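Local coordinates for uncharacterized protein DUF1470 (Jannaschia sp. CCS1, PDB 3H0N) that is of unknown function but possibly regulates transcription, combining a largely helical domain of new fold with a treble-clef zinc finger, at residues 43-48 / 61-66; 74-77 / 83-86; 148-153 / 174-179. All blocks are in the same frame, centred on the assembly; numbering follows the deposited sequence. Where two conformers were deposited one is given.

Contact 1 (43-48 / 61-66)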
ATOM      1  N   ASP A  43     -13.297  13.512 -16.720  0.50 10.34           N
ATOM      2  CA  ASP A  43     -13.837  12.172 -16.607  0.50 10.61           C
ATOM      3  C   ASP A  43     -12.810  11.215 -16.002  0.50 10.16           C
ATOM      4  O   ASP A  43     -13.182  10.352 -15.203  0.50 11.55           O
ATOM      5  CB  ASP A  43     -14.291  11.679 -17.965  0.50 10.35           C
ATOM      6  CG  ASP A  43     -14.777  10.261 -17.922  0.50 11.92           C
ATOM      7  OD1 ASP A  43     -15.772  10.002 -17.225  0.50 16.71           O
ATOM      8  OD2 ASP A  43     -14.150   9.416 -18.564  0.50 17.18           O
ATOM      9  N   LEU A  44     -11.530  11.381 -16.362  1.00 11.86           N
ATOM     10  CA  LEU A  44     -10.461  10.587 -15.779  1.00 11.37           C
ATOM     11  C   LEU A  44     -10.397  10.644 -14.251  1.00 11.92           C
ATOM     12  O   LEU A  44     -10.204   9.624 -13.570  1.00 13.46           O
ATOM     13  CB  LEU A  44      -9.115  11.019 -16.358  1.00 10.50           C
ATOM     14  CG  LEU A  44      -7.876  10.274 -15.860  1.00  9.22           C
ATOM     15  CD1 LEU A  44      -7.843   8.816 -16.438  1.00  9.89           C
ATOM     16  CD2 LEU A  44      -6.603  11.012 -16.228  1.00 10.32           C
ATOM     17  N   LEU A  45     -10.543  11.862 -13.719  1.00 10.88           N
ATOM     18  CA  LEU A  45     -10.351  12.128 -12.307  1.00 10.67           C
ATOM     19  C   LEU A  45     -11.669  12.303 -11.557  1.00 11.66           C
ATOM     20  O   LEU A  45     -11.676  12.838 -10.457  1.00 12.07           O
ATOM     21  CB  LEU A  45      -9.515  13.404 -12.121  1.00 12.01           C
ATOM     22  CG  LEU A  45      -8.158  13.365 -12.842  1.00  9.38           C
ATOM     23  CD1 LEU A  45      -7.404  14.693 -12.645  1.00 10.60           C
ATOM     24  CD2 LEU A  45      -7.354  12.174 -12.416  1.00 11.90           C
ATOM     25  N   LYS A  46     -12.788  11.841 -12.123  1.00 11.80           N
ATOM     26  CA  LYS A  46     -14.129  12.072 -11.536  1.00 13.04           C
ATOM     27  C   LYS A  46     -14.275  11.551 -10.103  1.00 13.88           C
ATOM     28  O   LYS A  46     -15.095  12.047  -9.340  1.00 14.40           O
ATOM     29  CB  LYS A  46     -15.205  11.428 -12.420  1.00 14.49           C
ATOM     30  CG  LYS A  46     -15.152   9.888 -12.437  1.00 15.30           C
ATOM     31  CD  LYS A  46     -16.157   9.288 -13.428  1.00 20.56           C
ATOM     32  CE  LYS A  46     -16.318   7.783 -13.186  1.00 28.86           C
ATOM     33  N   ASP A  47     -13.493  10.552  -9.709  1.00 15.21           N
ATOM     34  CA  ASP A  47     -13.678  10.003  -8.348  1.00 16.00           C
ATOM     35  C   ASP A  47     -13.140  10.955  -7.281  1.00 14.68           C
ATOM     36  O   ASP A  47     -13.372  10.738  -6.093  1.00 17.10           O
ATOM     37  CB  ASP A  47     -13.024   8.620  -8.221  1.00 17.32           C
ATOM     38  CG  ASP A  47     -13.719   7.554  -9.076  1.00 28.23           C
ATOM     39  OD1 ASP A  47     -14.889   7.755  -9.467  1.00 31.59           O
ATOM     40  OD2 ASP A  47     -13.080   6.514  -9.353  1.00 32.84           O
ATOM     41  N   ASP A  48     -12.419  12.013  -7.705  1.00 13.71           N
ATOM     42  CA  ASP A  48     -11.887  13.018  -6.793  1.00 14.54           C
ATOM     43  C   ASP A  48     -12.451  14.394  -7.104  1.00 10.79           C
ATOM     44  O   ASP A  48     -11.913  15.145  -7.944  1.00 10.62           O
ATOM     45  CB  ASP A  48     -10.355  13.081  -6.841  1.00 15.30           C
ATOM     46  CG  ASP A  48      -9.804  14.061  -5.834  1.00 20.64           C
ATOM     47  OD1 ASP A  48     -10.524  14.397  -4.882  1.00 27.17           O
ATOM     48  OD2 ASP A  48      -8.662  14.494  -5.985  1.00 23.22           O
ATOM     49  N   GLU A  61      -0.943  19.580 -20.537  1.00  9.53           N
ATOM     50  CA  GLU A  61       0.451  19.243 -20.907  1.00 11.35           C
ATOM     51  C   GLU A  61       1.077  18.322 -19.874  1.00 10.88           C
ATOM     52  O   GLU A  61       1.760  17.339 -20.230  1.00 10.91           O
ATOM     53  CB  GLU A  61       1.303  20.490 -21.099  1.00 13.83           C
ATOM     54  CG  GLU A  61       2.742  20.179 -21.514  1.00 22.37           C
ATOM     55  CD  GLU A  61       3.563  21.447 -21.795  1.00 40.89           C
ATOM     56  OE1 GLU A  61       3.310  22.087 -22.831  1.00 44.43           O
ATOM     57  OE2 GLU A  61       4.448  21.796 -20.971  1.00 48.92           O
ATOM     58  N   GLY A  62       0.807  18.566 -18.596  1.00 11.17           N
ATOM     59  CA  GLY A  62       1.351  17.732 -17.555  1.00 11.24           C
ATOM     60  C   GLY A  62       0.822  16.308 -17.608  1.00  9.74           C
ATOM     61  O   GLY A  62       1.567  15.335 -17.390  1.00 10.90           O
ATOM     62  N   PHE A  63      -0.484  16.152 -17.863  1.00  9.80           N
ATOM     63  CA  PHE A  63      -1.048  14.821 -17.988  1.00 10.41           C
ATOM     64  C   PHE A  63      -0.581  14.087 -19.260  1.00  9.88           C
ATOM     65  O   PHE A  63      -0.419  12.875 -19.215  1.00 11.45           O
ATOM     66  CB  PHE A  63      -2.576  14.867 -17.853  1.00  9.90           C
ATOM     67  CG  PHE A  63      -3.032  14.880 -16.446  1.00  9.64           C
ATOM     68  CD1 PHE A  63      -3.156  13.699 -15.738  1.00 11.48           C
ATOM     69  CD2 PHE A  63      -3.296  16.056 -15.801  1.00  9.97           C
ATOM     70  CE1 PHE A  63      -3.576  13.716 -14.395  1.00 12.50           C
ATOM     71  CE2 PHE A  63      -3.715  16.060 -14.477  1.00 12.41           C
ATOM     72  CZ  PHE A  63      -3.841  14.872 -13.801  1.00 12.08           C
ATOM     73  N   VAL A  64      -0.386  14.816 -20.348  1.00 10.61           N
ATOM     74  CA  VAL A  64       0.188  14.183 -21.558  1.00 10.49           C
ATOM     75  C   VAL A  64       1.590  13.649 -21.263  1.00 11.14           C
ATOM     76  O   VAL A  64       1.927  12.523 -21.658  1.00 11.86           O
ATOM     77  CB  VAL A  64       0.146  15.168 -22.759  1.00 11.10           C
ATOM     78  CG1 VAL A  64       1.017  14.632 -23.951  1.00 14.71           C
ATOM     79  CG2 VAL A  64      -1.303  15.357 -23.186  1.00 14.16           C
ATOM     80  N   GLU A  65       2.410  14.433 -20.558  1.00 10.02           N
ATOM     81  CA  GLU A  65       3.739  13.979 -20.191  1.00 11.03           C
ATOM     82  C   GLU A  65       3.702  12.803 -19.226  1.00 11.65           C
ATOM     83  O   GLU A  65       4.455  11.827 -19.374  1.00 12.64           O
ATOM     84  CB  GLU A  65       4.554  15.112 -19.607  1.00 13.26           C
ATOM     85  CG  GLU A  65       5.971  14.738 -19.151  1.00 20.05           C
ATOM     86  CD  GLU A  65       6.930  14.150 -20.220  1.00 27.80           C
ATOM     87  OE1 GLU A  65       6.611  14.084 -21.437  1.00 27.21           O
ATOM     88  OE2 GLU A  65       8.050  13.754 -19.805  1.00 32.57           O
ATOM     89  N   LEU A  66       2.806  12.871 -18.246  1.00  9.76           N
ATOM     90  CA  LEU A  66       2.630  11.745 -17.311  1.00 11.02           C
ATOM     91  C   LEU A  66       2.260  10.476 -18.081  1.00 11.36           C
ATOM     92  O   LEU A  66       2.812   9.408 -17.834  1.00 11.88           O
ATOM     93  CB  LEU A  66       1.580  12.080 -16.247  1.00  9.87           C
ATOM     94  CG  LEU A  66       1.293  10.970 -15.257  1.00 10.68           C
ATOM     95  CD1 LEU A  66       2.552  10.492 -14.506  1.00 11.38           C
ATOM     96  CD2 LEU A  66       0.209  11.444 -14.270  1.00 12.27           C
TER
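Leu45 and Phe63 reach for each other from opposite directions, the CD1 methyl of Leu45 lying obliquely to the ring, 3.8 Å from Phe63 CZ. Leu44 comes in one residue earlier and is also oblique to the ring, its CD2 4.4 Å from Phe63 CD1, a looser approach. Phe63 is therefore met at two different carbons of its ring by two consecutive leucines, whose own methyls touch as well: Leu44 CD2 is 4.1 Å from Leu45 CD2. The first torsion of Leu45 (-56°) turns CG away from its carbonyl carbon and to the side of its backbone N, whereas Leu44 extends with CG trans to N (-179°). Leu45 is the first residue past the helix to leave helical geometry, yet its side chain still points at Phe63 beside that of Leu44. All three side chains are buried. In the new fold reported for this family, the ABATE domain, this is where helix 38-44 ends against the early part of the long helix 58-78. The backbones stay well apart, 10.6 Å between CA of Leu44 and CA of Phe63, and the side chains bridge the gap. Helix 10-22 contributes Leu18, which touches both Leu44 and Phe63, and helix 121-138 adds Trp125 against Leu45 and Leu121 against Phe63. From Leu45 to Asp48 the chain makes a type I turn, with Asp48 N bonded to Leu45 O at 3.0 Å. Asp48 then N-caps helix 49-54, OD1 accepting from Ala50 N and OD2 pairing with Ser51 OG.

Contact 2 (74-77 / 83-86)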
ATOM      1  N   ILE A  74       4.510   0.810 -18.345  1.00  9.68           N
ATOM      2  CA  ILE A  74       3.570  -0.283 -18.571  1.00  9.85           C
ATOM      3  C   ILE A  74       4.019  -1.172 -19.740  1.00  9.74           C
ATOM      4  O   ILE A  74       3.946  -2.404 -19.649  1.00 10.95           O
ATOM      5  CB  ILE A  74       2.108   0.199 -18.748  1.00 10.73           C
ATOM      6  CG1 ILE A  74       1.605   0.754 -17.426  1.00 10.63           C
ATOM      7  CG2 ILE A  74       1.235  -0.913 -19.243  1.00 12.37           C
ATOM      8  CD1 ILE A  74       0.345   1.633 -17.559  1.00 12.46           C
ATOM      9  N   ASP A  75       4.493  -0.564 -20.806  0.50 10.53           N
ATOM     10  CA  ASP A  75       5.045  -1.357 -21.894  0.50 10.19           C
ATOM     11  C   ASP A  75       6.250  -2.183 -21.411  0.50  9.70           C
ATOM     12  O   ASP A  75       6.377  -3.364 -21.750  0.50 10.44           O
ATOM     13  CB  ASP A  75       5.401  -0.424 -23.048  0.50 10.75           C
ATOM     14  CG  ASP A  75       6.075  -1.131 -24.151  0.50 13.78           C
ATOM     15  OD1 ASP A  75       5.356  -1.693 -24.979  0.50 19.55           O
ATOM     16  OD2 ASP A  75       7.329  -1.149 -24.122  0.50 16.58           O
ATOM     17  N   ALA A  76       7.118  -1.599 -20.595  1.00  9.62           N
ATOM     18  CA  ALA A  76       8.242  -2.340 -20.014  1.00  9.11           C
ATOM     19  C   ALA A  76       7.733  -3.525 -19.204  1.00  9.22           C
ATOM     20  O   ALA A  76       8.245  -4.649 -19.316  1.00 10.31           O
ATOM     21  CB  ALA A  76       9.142  -1.463 -19.184  1.00 11.16           C
ATOM     22  N   LEU A  77       6.726  -3.284 -18.367  1.00  9.40           N
ATOM     23  CA  LEU A  77       6.184  -4.394 -17.562  1.00 10.46           C
ATOM     24  C   LEU A  77       5.648  -5.541 -18.461  1.00  8.58           C
ATOM     25  O   LEU A  77       5.847  -6.736 -18.153  1.00  9.37           O
ATOM     26  CB  LEU A  77       5.097  -3.903 -16.581  1.00  9.59           C
ATOM     27  CG  LEU A  77       5.636  -2.951 -15.509  1.00 10.96           C
ATOM     28  CD1 LEU A  77       4.468  -2.480 -14.651  1.00 12.50           C
ATOM     29  CD2 LEU A  77       6.734  -3.566 -14.651  1.00 10.92           C
ATOM     30  N   ALA A  83      13.217  -3.926 -14.280  1.00  9.64           N
ATOM     31  CA  ALA A  83      14.203  -2.934 -13.846  1.00 11.68           C
ATOM     32  C   ALA A  83      14.014  -1.563 -14.517  1.00 11.26           C
ATOM     33  O   ALA A  83      14.139  -0.515 -13.874  1.00 12.06           O
ATOM     34  CB  ALA A  83      15.608  -3.464 -14.053  1.00 12.49           C
ATOM     35  N   THR A  84      13.666  -1.562 -15.813  1.00 12.13           N
ATOM     36  CA  THR A  84      13.445  -0.347 -16.567  1.00 12.17           C
ATOM     37  C   THR A  84      12.252   0.395 -15.947  1.00 10.83           C
ATOM     38  O   THR A  84      12.295   1.597 -15.727  1.00 12.87           O
ATOM     39  CB  THR A  84      13.179  -0.709 -18.042  1.00 14.51           C
ATOM     40  OG1 THR A  84      14.374  -1.301 -18.593  1.00 16.92           O
ATOM     41  CG2 THR A  84      12.700   0.500 -18.870  1.00 16.06           C
ATOM     42  N   ALA A  85      11.179  -0.340 -15.698  1.00 11.35           N
ATOM     43  CA  ALA A  85       9.990   0.263 -15.076  1.00 11.98           C
ATOM     44  C   ALA A  85      10.278   0.788 -13.669  1.00 10.89           C
ATOM     45  O   ALA A  85       9.885   1.924 -13.319  1.00 11.45           O
ATOM     46  CB  ALA A  85       8.828  -0.749 -15.054  1.00 11.71           C
ATOM     47  N   ALA A  86      10.990  -0.003 -12.889  1.00  9.97           N
ATOM     48  CA  ALA A  86      11.311   0.360 -11.516  1.00 10.54           C
ATOM     49  C   ALA A  86      12.142   1.624 -11.439  1.00 12.64           C
ATOM     50  O   ALA A  86      11.905   2.470 -10.577  1.00 11.61           O
ATOM     51  CB  ALA A  86      11.989  -0.791 -10.815  1.00 11.15           C
TER
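Ala76 and Ala85 bring two consecutive helices together, their CA atoms only 5.8 Å apart where the chain doubles back from helix 58-78 into helix 82-95. The CB atoms of both alanines point across the gap and lie 4.2 Å from each other; with single methyls on both sides, the backbones can approach this closely. Ala76 CB also faces the adjoining residue, coming 4.1 Å from Thr84 CG2. The chi1 of Thr84 (-65° for OG1) places that methyl trans to its backbone N and on the side of Ala76, while OG1 stays farther from the alanine; Thr84 as a whole is exposed. Leu77 starts off along the flank, but its end bends in: CD2 presses on Ala85 CB at 3.5 Å and CG follows at 3.9 Å from the same methyl. Ala85 CB therefore meets Ala76 CB and the branched end of Leu77 from two directions roughly at right angles, an apolar fit of side chains. Leu77 also touches Ile137 of helix 121-138, Val142, and Phe145 of strand 145-147, whereas on helix 82-95 Ala83 and Ala86 pack on Trp110 of the second subunit, which lies on strand 110-113.

Contact 3 (148-153 / 174-179). With NA (sodium ion), chain D; ZN (zinc ion), chain B.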
ATOM      1  N   CYS A 148      -3.157  -5.108 -25.906  1.00  8.94           N
ATOM      2  CA  CYS A 148      -4.262  -5.775 -26.587  1.00  8.58           C
ATOM      3  C   CYS A 148      -3.798  -6.609 -27.786  1.00  8.87           C
ATOM      4  O   CYS A 148      -3.047  -6.123 -28.650  1.00  9.55           O
ATOM      5  CB  CYS A 148      -5.289  -4.777 -27.068  1.00  9.20           C
ATOM      6  SG  CYS A 148      -6.823  -5.531 -27.553  1.00  8.57           S
ATOM      7  N   ASN A 149      -4.315  -7.809 -27.864  1.00  8.84           N
ATOM      8  CA  ASN A 149      -3.992  -8.715 -28.988  1.00  9.68           C
ATOM      9  C   ASN A 149      -4.822  -8.461 -30.233  1.00 10.00           C
ATOM     10  O   ASN A 149      -4.584  -9.092 -31.270  1.00 10.47           O
ATOM     11  CB  ASN A 149      -4.100 -10.174 -28.545  1.00 10.86           C
ATOM     12  CG  ASN A 149      -2.845 -10.674 -27.839  1.00 13.38           C
ATOM     13  OD1 ASN A 149      -1.790  -9.979 -27.769  1.00 19.71           O
ATOM     14  ND2 ASN A 149      -2.879 -11.975 -27.518  1.00 17.88           N
ATOM     15  N   ALA A 150      -5.805  -7.576 -30.184  1.00  8.10           N
ATOM     16  CA  ALA A 150      -6.646  -7.383 -31.350  1.00  7.89           C
ATOM     17  C   ALA A 150      -5.887  -6.626 -32.437  1.00  8.80           C
ATOM     18  O   ALA A 150      -4.946  -5.883 -32.161  1.00  9.37           O
ATOM     19  CB  ALA A 150      -7.954  -6.620 -30.968  1.00  9.93           C
ATOM     20  N   HIS A 151      -6.334  -6.808 -33.664  1.00  8.26           N
ATOM     21  CA  HIS A 151      -5.778  -6.078 -34.799  1.00  8.34           C
ATOM     22  C   HIS A 151      -6.008  -4.596 -34.652  1.00  9.15           C
ATOM     23  O   HIS A 151      -7.133  -4.111 -34.350  1.00  9.49           O
ATOM     24  CB  HIS A 151      -6.420  -6.606 -36.085  1.00  8.58           C
ATOM     25  CG  HIS A 151      -6.025  -5.870 -37.342  1.00  7.81           C
ATOM     26  ND1 HIS A 151      -4.777  -6.015 -37.906  1.00 12.42           N
ATOM     27  CD2 HIS A 151      -6.714  -5.022 -38.147  1.00  9.22           C
ATOM     28  CE1 HIS A 151      -4.731  -5.292 -39.018  1.00 12.29           C
ATOM     29  NE2 HIS A 151      -5.883  -4.684 -39.190  1.00 10.24           N
ATOM     30  N   ARG A 152      -4.947  -3.817 -34.898  1.00  8.38           N
ATOM     31  CA  ARG A 152      -5.009  -2.368 -34.744  1.00  9.86           C
ATOM     32  C   ARG A 152      -5.635  -1.957 -33.404  1.00  8.03           C
ATOM     33  O   ARG A 152      -6.525  -1.089 -33.307  1.00  8.52           O
ATOM     34  CB  ARG A 152      -5.682  -1.687 -35.937  1.00 10.63           C
ATOM     35  CG  ARG A 152      -4.842  -1.716 -37.155  1.00 10.03           C
ATOM     36  CD  ARG A 152      -5.470  -0.946 -38.286  1.00 11.56           C
ATOM     37  NE  ARG A 152      -4.593  -1.000 -39.433  1.00 11.06           N
ATOM     38  CZ  ARG A 152      -4.791  -0.370 -40.575  1.00 11.53           C
ATOM     39  NH1 ARG A 152      -5.866   0.373 -40.750  1.00 12.84           N
ATOM     40  NH2 ARG A 152      -3.880  -0.484 -41.520  1.00 11.61           N
ATOM     41  N   CYS A 153      -5.120  -2.590 -32.356  1.00  8.42           N
ATOM     42  CA  CYS A 153      -5.331  -2.068 -31.009  1.00  8.51           C
ATOM     43  C   CYS A 153      -4.083  -2.268 -30.207  1.00  8.12           C
ATOM     44  O   CYS A 153      -3.672  -3.421 -30.028  1.00  9.04           O
ATOM     45  CB  CYS A 153      -6.487  -2.741 -30.330  1.00  8.99           C
ATOM     46  SG  CYS A 153      -6.924  -1.927 -28.757  1.00  8.74           S
ATOM     47  N   GLN A 174     -12.714  -7.991 -27.426  1.00  5.80           N
ATOM     48  CA  GLN A 174     -13.165  -9.375 -27.277  1.00  5.18           C
ATOM     49  C   GLN A 174     -14.294  -9.682 -28.282  1.00  8.31           C
ATOM     50  O   GLN A 174     -14.306 -10.736 -28.915  1.00  7.75           O
ATOM     51  CB  GLN A 174     -13.585  -9.634 -25.809  1.00  4.74           C
ATOM     52  CG  GLN A 174     -13.718 -11.073 -25.435  1.00  5.17           C
ATOM     53  CD  GLN A 174     -12.372 -11.698 -25.035  1.00  3.53           C
ATOM     54  OE1 GLN A 174     -11.604 -11.156 -24.204  1.00  4.66           O
ATOM     55  NE2 GLN A 174     -12.130 -12.896 -25.543  1.00  3.83           N
ATOM     56  N   ASN A 175     -15.276  -8.798 -28.362  1.00  9.15           N
ATOM     57  CA  ASN A 175     -16.456  -8.976 -29.259  1.00  8.60           C
ATOM     58  C   ASN A 175     -16.088  -8.887 -30.722  1.00 11.40           C
ATOM     59  O   ASN A 175     -16.612  -9.650 -31.540  1.00 12.30           O
ATOM     60  CB  ASN A 175     -17.507  -7.896 -28.972  1.00  6.94           C
ATOM     61  CG  ASN A 175     -18.320  -8.173 -27.764  1.00  8.64           C
ATOM     62  OD1 ASN A 175     -18.356  -9.300 -27.276  1.00 10.99           O
ATOM     63  ND2 ASN A 175     -19.033  -7.155 -27.291  1.00  8.45           N
ATOM     64  N   ARG A 176     -15.201  -7.955 -31.065  1.00 10.65           N
ATOM     65  CA  ARG A 176     -14.763  -7.805 -32.466  1.00  9.77           C
ATOM     66  C   ARG A 176     -14.074  -9.066 -32.970  1.00 11.01           C
ATOM     67  O   ARG A 176     -14.341  -9.550 -34.047  1.00 10.73           O
ATOM     68  CB  ARG A 176     -13.859  -6.606 -32.597  1.00 11.37           C
ATOM     69  CG  ARG A 176     -13.555  -6.212 -34.047  1.00 15.98           C
ATOM     70  CD  ARG A 176     -12.762  -4.923 -34.114  1.00 22.54           C
ATOM     71  NE  ARG A 176     -13.045  -4.151 -32.918  1.00 23.47           N
ATOM     72  CZ  ARG A 176     -12.215  -3.959 -31.893  1.00 25.32           C
ATOM     73  NH1 ARG A 176     -10.956  -4.400 -31.899  1.00  9.04           N
ATOM     74  NH2 ARG A 176     -12.660  -3.275 -30.843  1.00 17.62           N
ATOM     75  N   VAL A 177     -13.231  -9.641 -32.135  1.00 10.03           N
ATOM     76  CA  VAL A 177     -12.552 -10.896 -32.443  1.00 10.29           C
ATOM     77  C   VAL A 177     -13.527 -12.038 -32.593  1.00 11.63           C
ATOM     78  O   VAL A 177     -13.448 -12.781 -33.546  1.00 11.29           O
ATOM     79  CB  VAL A 177     -11.484 -11.199 -31.364  1.00 11.31           C
ATOM     80  CG1 VAL A 177     -10.950 -12.625 -31.529  1.00 10.94           C
ATOM     81  CG2 VAL A 177     -10.340 -10.123 -31.470  1.00 11.66           C
ATOM     82  N   LYS A 178     -14.477 -12.145 -31.669  1.00 12.29           N
ATOM     83  CA  LYS A 178     -15.503 -13.191 -31.720  1.00 11.84           C
ATOM     84  C   LYS A 178     -16.291 -13.091 -33.030  1.00 11.57           C
ATOM     85  O   LYS A 178     -16.575 -14.102 -33.666  1.00 12.19           O
ATOM     86  CB  LYS A 178     -16.454 -13.032 -30.527  1.00 14.16           C
ATOM     87  CG  LYS A 178     -17.695 -13.938 -30.535  1.00 18.77           C
ATOM     88  CD  LYS A 178     -18.584 -13.643 -29.338  1.00 22.33           C
ATOM     89  N   ALA A 179     -16.674 -11.847 -33.368  1.00  9.99           N
ATOM     90  CA  ALA A 179     -17.511 -11.565 -34.554  1.00 11.29           C
ATOM     91  C   ALA A 179     -16.762 -11.838 -35.868  1.00 11.01           C
ATOM     92  O   ALA A 179     -17.394 -11.972 -36.905  1.00 10.90           O
ATOM     93  CB  ALA A 179     -18.041 -10.092 -34.494  1.00 10.21           C
TER
HETATM   94 NA    NA D 203      -2.941  -5.395 -30.928  1.00 10.76          NA
HETATM   95 ZN    ZN B 201      -8.117  -3.619 -27.685  1.00  9.23          ZN
HETATM   96  O   HOH W   1      -1.979  -7.291 -31.878  1.00 13.60           O
HETATM   97  O   HOH W   2      -9.635  -5.110 -34.241  1.00 12.28           O
HETATM   98  O   HOH W   3      -2.287  -4.047 -32.788  1.00  8.20           O
HETATM   99  O   HOH W   4      -0.405  -4.373 -30.597  0.50 16.40           O
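Arg176 and Val177 of helix 171-180 close over Ala150, the residue in the middle of a cysteine loop that forms the knuckle of a treble-clef zinc finger, here of the CGNR family. The arginine starts with CB directed at the loop, and CG continues trans to the backbone N (chi1 -169°). CG and CD carry the chain past the loop without touching it, until a kink about CD-CG (chi3 -26°), away from a staggered value, swings the guanidinium back. At the tip NH1 meets the Ala150 methyl: CB sits 3.8 Å from NH1, at the edge of the guanidinium and near its plane. NH1 also gives a hydrogen bond to a water at 2.8 Å, which in turn donates to His151 O at 2.7 Å, so one water ties the helix to the loop backbone. Both NH1 and NH2 are hydrogen-bonded as well to the chain just beyond the ends of the two segments. Val177 flanks the same methyl, CG2 lying 4.3 Å from Ala150 CB. In the same loop, Cys148 and Cys153 both extend SG trans to their backbone N and bind zinc at 2.3 Å from each SG. Cys169 and Cys173 complete the site, the latter from the same helix as Arg176, one residue before Gln174. The Cys148 sulfur takes a long but nearly straight bond from Ala150 N (3.5 Å from N to SG, 167°), which probably eases the negative charge on the thiolate. On its other side the loop turns carbonyls toward a sodium ion: Cys148 O, Ala150 O and Cys153 O bind it together with three waters. One of these waters, 2.4 Å from the sodium, also accepts a hydrogen bond from Cys153 N, 3.2 Å from the water oxygen.

Contacts 1 and 2 are both buried and draw on helix 58-78, one near its start and the other near its end, with centres 21 Å apart on opposite sides of the chain's centre. Their chemistry is purely apolar, but contact 1 spans widely spaced backbones with leucines and an aromatic ring, whereas contact 2 lets alanines bring the backbones close. Contact 3 lies in the zinc finger, farther out and only partly buried, where metals, water and a charged side chain do much of the work. It is joined to contact 2 through strand 145-147, which packs on Leu77 and leads into the cysteine loop.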